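Local coordinates for regulatory protein PCRH (Pseudomonas aeruginosa, PDB 2XCB) that serves as a type III secretion chaperone that binds the chaperone-binding region of the translocator protein PopD, probably keeping it soluble until export, at residues 16-21 with 42-47; 95-100 with 134-139. All coordinates share one frame; numbering follows the deposited sequence. Where two conformers were deposited one is given.

In the fold
Interaction 1 comes first along the chain and ties helix 15-30 to helix 34-47; it is complete before interaction 2 begins, which joins helix 87-98 to helix 123-140. No helix is shared. Their centres lie 34 Å apart on opposite sides of the chain's centre, each about 17 Å from it, and their nearest atoms are about 15 Å apart. Helices 52-64 and 68-81 lie between them along the chain, and helix 102-117 falls between the two segments of interaction 2, an all-helical array consistent with the tetratricopeptide-like fold of this chaperone class. Interaction 1 borders the second subunit and the bound peptide, whereas no other protein chain of the assembly touches interaction 2.

Interaction 1. Residues 16-21 with 42-47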
loop_
_atom_site.group_PDB
_atom_site.type_symbol
_atom_site.label_atom_id
_atom_site.label_comp_id
_atom_site.label_asym_id
_atom_site.label_seq_id
_atom_site.Cartn_x
_atom_site.Cartn_y
_atom_site.Cartn_z
ATOM N N ASP A 16 11.335 2.424 4.786
ATOM C CA ASP A 16 10.786 3.716 4.379
ATOM C C ASP A 16 9.521 3.577 3.548
ATOM O O ASP A 16 8.605 4.395 3.690
ATOM C CB ASP A 16 11.803 4.581 3.639
ATOM C CG ASP A 16 11.183 5.836 3.095
ATOM O OD1 ASP A 16 11.066 6.819 3.855
ATOM O OD2 ASP A 16 10.783 5.848 1.898
ATOM N N THR A 17 9.468 2.535 2.701
ATOM C CA THR A 17 8.223 2.201 1.960
ATOM C C THR A 17 7.134 1.661 2.888
ATOM O O THR A 17 5.987 2.086 2.772
ATOM C CB THR A 17 8.429 1.195 0.780
ATOM O OG1 THR A 17 9.309 1.792 -0.165
ATOM C CG2 THR A 17 7.083 0.902 0.030
ATOM N N LEU A 18 7.483 0.739 3.796
ATOM C CA LEU A 18 6.522 0.373 4.887
ATOM C C LEU A 18 5.928 1.549 5.649
ATOM O O LEU A 18 4.733 1.607 5.894
ATOM C CB LEU A 18 7.143 -0.610 5.872
ATOM C CG LEU A 18 7.482 -1.915 5.188
ATOM C CD1 LEU A 18 8.352 -2.767 6.049
ATOM C CD2 LEU A 18 6.224 -2.631 4.779
ATOM N N GLU A 19 6.760 2.522 5.998
ATOM C CA GLU A 19 6.307 3.719 6.670
ATOM C C GLU A 19 5.293 4.495 5.848
ATOM O O GLU A 19 4.269 4.968 6.365
ATOM C CB GLU A 19 7.495 4.599 7.029
ATOM C CG GLU A 19 7.214 5.597 8.153
ATOM C CD GLU A 19 6.323 5.032 9.314
ATOM O OE1 GLU A 19 6.693 3.968 9.888
ATOM O OE2 GLU A 19 5.253 5.682 9.596
ATOM N N GLN A 20 5.546 4.620 4.556
ATOM C CA GLN A 20 4.570 5.282 3.697
ATOM C C GLN A 20 3.289 4.478 3.513
ATOM O O GLN A 20 2.166 5.039 3.396
ATOM C CB GLN A 20 5.209 5.627 2.340
ATOM C CG GLN A 20 6.320 6.676 2.450
ATOM C CD GLN A 20 7.130 6.785 1.145
ATOM O OE1 GLN A 20 6.556 6.756 0.065
ATOM N NE2 GLN A 20 8.463 6.886 1.251
ATOM N N LEU A 21 3.425 3.166 3.530
ATOM C CA LEU A 21 2.247 2.320 3.444
ATOM C C LEU A 21 1.423 2.365 4.743
ATOM O O LEU A 21 0.191 2.350 4.701
ATOM C CB LEU A 21 2.748 0.928 3.220
ATOM C CG LEU A 21 2.110 0.014 2.214
ATOM C CD1 LEU A 21 1.503 0.840 1.068
ATOM C CD2 LEU A 21 3.186 -0.967 1.735
ATOM N N GLN A 42 -3.776 -5.414 7.011
ATOM C CA GLN A 42 -3.619 -6.811 6.881
ATOM C C GLN A 42 -2.345 -7.051 6.078
ATOM O O GLN A 42 -1.553 -7.928 6.436
ATOM C CB GLN A 42 -4.874 -7.411 6.229
ATOM C CG GLN A 42 -4.769 -8.823 5.686
ATOM C CD GLN A 42 -4.819 -9.925 6.741
ATOM O OE1 GLN A 42 -5.402 -9.766 7.806
ATOM N NE2 GLN A 42 -4.214 -11.058 6.427
ATOM N N ALA A 43 -2.090 -6.215 5.049
ATOM C CA ALA A 43 -0.856 -6.430 4.249
ATOM C C ALA A 43 0.348 -6.221 5.148
ATOM O O ALA A 43 1.261 -7.030 5.130
ATOM C CB ALA A 43 -0.793 -5.457 3.004
ATOM N N LEU A 44 0.381 -5.071 5.858
ATOM C CA LEU A 44 1.483 -4.753 6.711
ATOM C C LEU A 44 1.766 -5.780 7.841
ATOM O O LEU A 44 2.936 -6.118 8.037
ATOM C CB LEU A 44 1.331 -3.371 7.288
ATOM C CG LEU A 44 1.459 -2.225 6.289
ATOM C CD1 LEU A 44 0.724 -1.103 6.886
ATOM C CD2 LEU A 44 2.965 -1.845 6.004
ATOM N N CYS A 45 0.727 -6.262 8.544
ATOM C CA CYS A 45 0.822 -7.416 9.472
ATOM C C CYS A 45 1.447 -8.700 8.830
ATOM O O CYS A 45 2.105 -9.531 9.518
ATOM C CB CYS A 45 -0.578 -7.775 10.021
ATOM S SG CYS A 45 -1.258 -6.484 11.119
ATOM N N MET A 46 1.234 -8.891 7.538
ATOM C CA MET A 46 1.982 -9.978 6.813
ATOM C C MET A 46 3.454 -9.656 6.558
ATOM O O MET A 46 4.316 -10.506 6.642
ATOM C CB MET A 46 1.274 -10.316 5.473
ATOM C CG MET A 46 -0.115 -10.843 5.773
ATOM S SD MET A 46 -1.087 -11.363 4.386
ATOM C CE MET A 46 -1.784 -9.882 3.726
ATOM N N LEU A 47 3.729 -8.425 6.183
ATOM C CA LEU A 47 5.055 -7.944 5.894
ATOM C C LEU A 47 5.929 -7.763 7.115
ATOM O O LEU A 47 7.148 -7.833 7.015
ATOM C CB LEU A 47 4.928 -6.532 5.209
ATOM C CG LEU A 47 4.394 -6.616 3.761
ATOM C CD1 LEU A 47 4.213 -5.289 3.130
ATOM C CD2 LEU A 47 5.324 -7.526 2.950
#
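Leu18 and Leu44 meet because each turns CG anti to its own carbonyl carbon (chi1 -63° and -68°), and chi2, near anti in both, sets their CD2 methyls facing each other. The two methyls come to 3.6 Å, Leu18 CD2 to Leu44 CD2, with the side chains sliding past one another in opposite directions. Leu47, one turn beyond Leu44, crosses Leu18 at a slant and lays its CD1 3.7 Å from the same Leu18 CD2, which therefore touches two leucines of the other helix. On the next turn of the first helix, Leu21 takes part through its CB, 3.9 Å from Leu44 CD2. The contact is purely apolar, and the backbones stay well separated: the segment axes approach no closer than 11.0 Å, nearly antiparallel at 155°, so leucine side chains do the bridging of this helical hairpin. Helices 15-30 and 34-47 are its arms. Leu13, in the loop before the first helix, packs on both Leu21 and Leu47. Leu24 of the second subunit packs on Leu21, and Thr17 hydrogen-bonds Asp36 and Gln28 of that subunit, which places this end of the hairpin in the interface with the second subunit, while Tyr54 of helix 52-64, next in the chain, packs on Leu44.

Interaction 2. Residues 95-100 with 134-139; sequences CHLQLG and EAVTAR
The guanidinium of Arg139, the flat group in this contact, meets Leu97 obliquely, neither squarely over a face nor at an edge. Its NH2 lies 3.8 Å from Leu97 CD1 and 4.2 Å from Leu97 CD2, so the nitrogen sits against both methyls of the isopropyl end. The arginine gets there by a bent route: CG is anti to the carbonyl carbon, then the chain folds at chi2 (-136°) and chi3 (-108°), and the side chain passes Leu97 at about a right angle. The arginine was deposited in two conformers, so this half of the contact is less certain.

Val136, one turn earlier on the same helix, supplies the apolar half. Its CG2 points at the leucine tip to tip, 4.0 Å from Leu97 CD2 and 4.2 Å from Leu97 CG. Leu97 itself has a chi1 of -113°, away from the usual staggered positions; its CD2 is near both Val136 and Arg139, whereas CD1 meets the arginine. The backbones are held apart, with Leu97 CA and Val136 CA at 8.5 Å.

Leu97 belongs to the last turn of helix 87-98, which Gly100 ends in a Schellman motif, its N bonded to Leu97 O at 2.8 Å. Helix 102-117 lines the same contact: Leu102 and Ala105 pack on Leu97, and Phe109 packs on Val136.

Chemically, then, the two segments are joined by van der Waals contact alone. Val136 is buried and makes the inner part of the contact. Arg139 lies on the exposed side, where its charge probably remains hydrated even if, as in this conformer, NH2 rests on the leucine methyls.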
loop_
_atom_site.group_PDB
_atom_site.type_symbol
_atom_site.label_atom_id
_atom_site.label_comp_id
_atom_site.label_asym_id
_atom_site.label_seq_id
_atom_site.Cartn_x
_atom_site.Cartn_y
_atom_site.Cartn_z
ATOM N N CYS A 95 -14.918 -4.553 22.409
ATOM C CA CYS A 95 -15.382 -5.629 21.554
ATOM C C CYS A 95 -16.034 -6.682 22.450
ATOM O O CYS A 95 -17.060 -7.189 22.057
ATOM C CB CYS A 95 -14.232 -6.306 20.741
ATOM S SG CYS A 95 -13.388 -5.084 19.596
ATOM N N HIS A 96 -15.440 -7.024 23.598
ATOM C CA HIS A 96 -16.060 -8.036 24.436
ATOM C C HIS A 96 -17.469 -7.600 24.856
ATOM O O HIS A 96 -18.403 -8.394 24.931
ATOM C CB HIS A 96 -15.224 -8.256 25.688
ATOM C CG HIS A 96 -14.005 -9.103 25.485
ATOM N ND1 HIS A 96 -14.059 -10.373 24.964
ATOM C CD2 HIS A 96 -12.691 -8.833 25.681
ATOM C CE1 HIS A 96 -12.842 -10.900 24.953
ATOM N NE2 HIS A 96 -11.992 -9.986 25.390
ATOM N N LEU A 97 -17.601 -6.321 25.151
ATOM C CA LEU A 97 -18.874 -5.729 25.592
ATOM C C LEU A 97 -19.909 -5.860 24.493
ATOM O O LEU A 97 -21.016 -6.400 24.708
ATOM C CB LEU A 97 -18.627 -4.243 25.924
ATOM C CG LEU A 97 -18.726 -3.693 27.336
ATOM C CD1 LEU A 97 -19.122 -2.174 27.251
ATOM C CD2 LEU A 97 -19.795 -4.472 28.149
ATOM N N GLN A 98 -19.531 -5.498 23.268
ATOM C CA GLN A 98 -20.477 -5.640 22.143
ATOM C C GLN A 98 -20.814 -7.105 21.870
ATOM O O GLN A 98 -21.915 -7.424 21.364
ATOM C CB GLN A 98 -20.041 -4.853 20.883
ATOM C CG GLN A 98 -19.963 -3.329 21.091
ATOM C CD GLN A 98 -21.200 -2.696 21.816
ATOM O OE1 GLN A 98 -22.322 -2.717 21.292
ATOM N NE2 GLN A 98 -20.970 -2.131 23.031
ATOM N N LEU A 99 -19.961 -8.016 22.310
ATOM C CA LEU A 99 -20.292 -9.452 22.180
ATOM C C LEU A 99 -21.073 -9.969 23.360
ATOM O O LEU A 99 -21.462 -11.137 23.375
ATOM C CB LEU A 99 -19.016 -10.349 21.976
ATOM C CG LEU A 99 -18.425 -10.570 20.552
ATOM C CD1 LEU A 99 -18.664 -9.371 19.829
ATOM C CD2 LEU A 99 -16.879 -10.882 20.572
ATOM N N GLY A 100 -21.341 -9.142 24.343
ATOM C CA GLY A 100 -22.145 -9.616 25.480
ATOM C C GLY A 100 -21.301 -10.386 26.492
ATOM O O GLY A 100 -21.825 -11.194 27.305
ATOM N N GLU A 134 -16.039 0.645 35.878
ATOM C CA GLU A 134 -17.104 0.898 36.876
ATOM C C GLU A 134 -18.487 0.556 36.257
ATOM O O GLU A 134 -19.342 -0.082 36.907
ATOM C CB GLU A 134 -17.096 2.376 37.281
ATOM C CG GLU A 134 -15.865 2.854 38.105
ATOM C CD GLU A 134 -15.991 4.358 38.566
ATOM O OE1 GLU A 134 -14.948 5.077 38.603
ATOM O OE2 GLU A 134 -17.133 4.833 38.861
ATOM N N ALA A 135 -18.677 0.970 34.978
ATOM C CA ALA A 135 -19.929 0.718 34.273
ATOM C C ALA A 135 -20.167 -0.746 34.145
ATOM O O ALA A 135 -21.275 -1.220 34.408
ATOM C CB ALA A 135 -19.963 1.391 32.876
ATOM N N VAL A 136 -19.130 -1.496 33.760
ATOM C CA VAL A 136 -19.279 -2.928 33.589
ATOM C C VAL A 136 -19.531 -3.684 34.898
ATOM O O VAL A 136 -20.315 -4.635 34.963
ATOM C CB VAL A 136 -17.992 -3.542 32.880
ATOM C CG1 VAL A 136 -18.012 -5.066 32.994
ATOM C CG2 VAL A 136 -17.932 -3.136 31.400
ATOM N N THR A 137 -18.806 -3.311 35.934
ATOM C CA THR A 137 -18.994 -3.928 37.265
ATOM C C THR A 137 -20.430 -3.680 37.748
ATOM O O THR A 137 -21.093 -4.620 38.269
ATOM C CB THR A 137 -17.984 -3.361 38.303
ATOM O OG1 THR A 137 -16.646 -3.675 37.865
ATOM C CG2 THR A 137 -18.244 -3.992 39.709
ATOM N N ALA A 138 -20.916 -2.444 37.548
ATOM C CA ALA A 138 -22.337 -2.094 37.852
ATOM C C ALA A 138 -23.350 -3.039 37.155
ATOM O O ALA A 138 -24.341 -3.447 37.768
ATOM C CB ALA A 138 -22.628 -0.623 37.543
ATOM N N ARG A 139 -23.091 -3.394 35.887
ATOM C CA ARG A 139 -23.981 -4.289 35.139
ATOM C C ARG A 139 -23.875 -5.727 35.642
ATOM O O ARG A 139 -24.887 -6.457 35.664
ATOM C CB ARG A 139 -23.700 -4.221 33.625
ATOM C CG ARG A 139 -23.677 -2.773 33.054
ATOM C CD ARG A 139 -24.442 -2.656 31.743
ATOM N NE ARG A 139 -23.609 -2.485 30.563
ATOM C CZ ARG A 139 -23.074 -1.330 30.167
ATOM N NH1 ARG A 139 -23.248 -0.229 30.880
ATOM N NH2 ARG A 139 -22.353 -1.287 29.068
#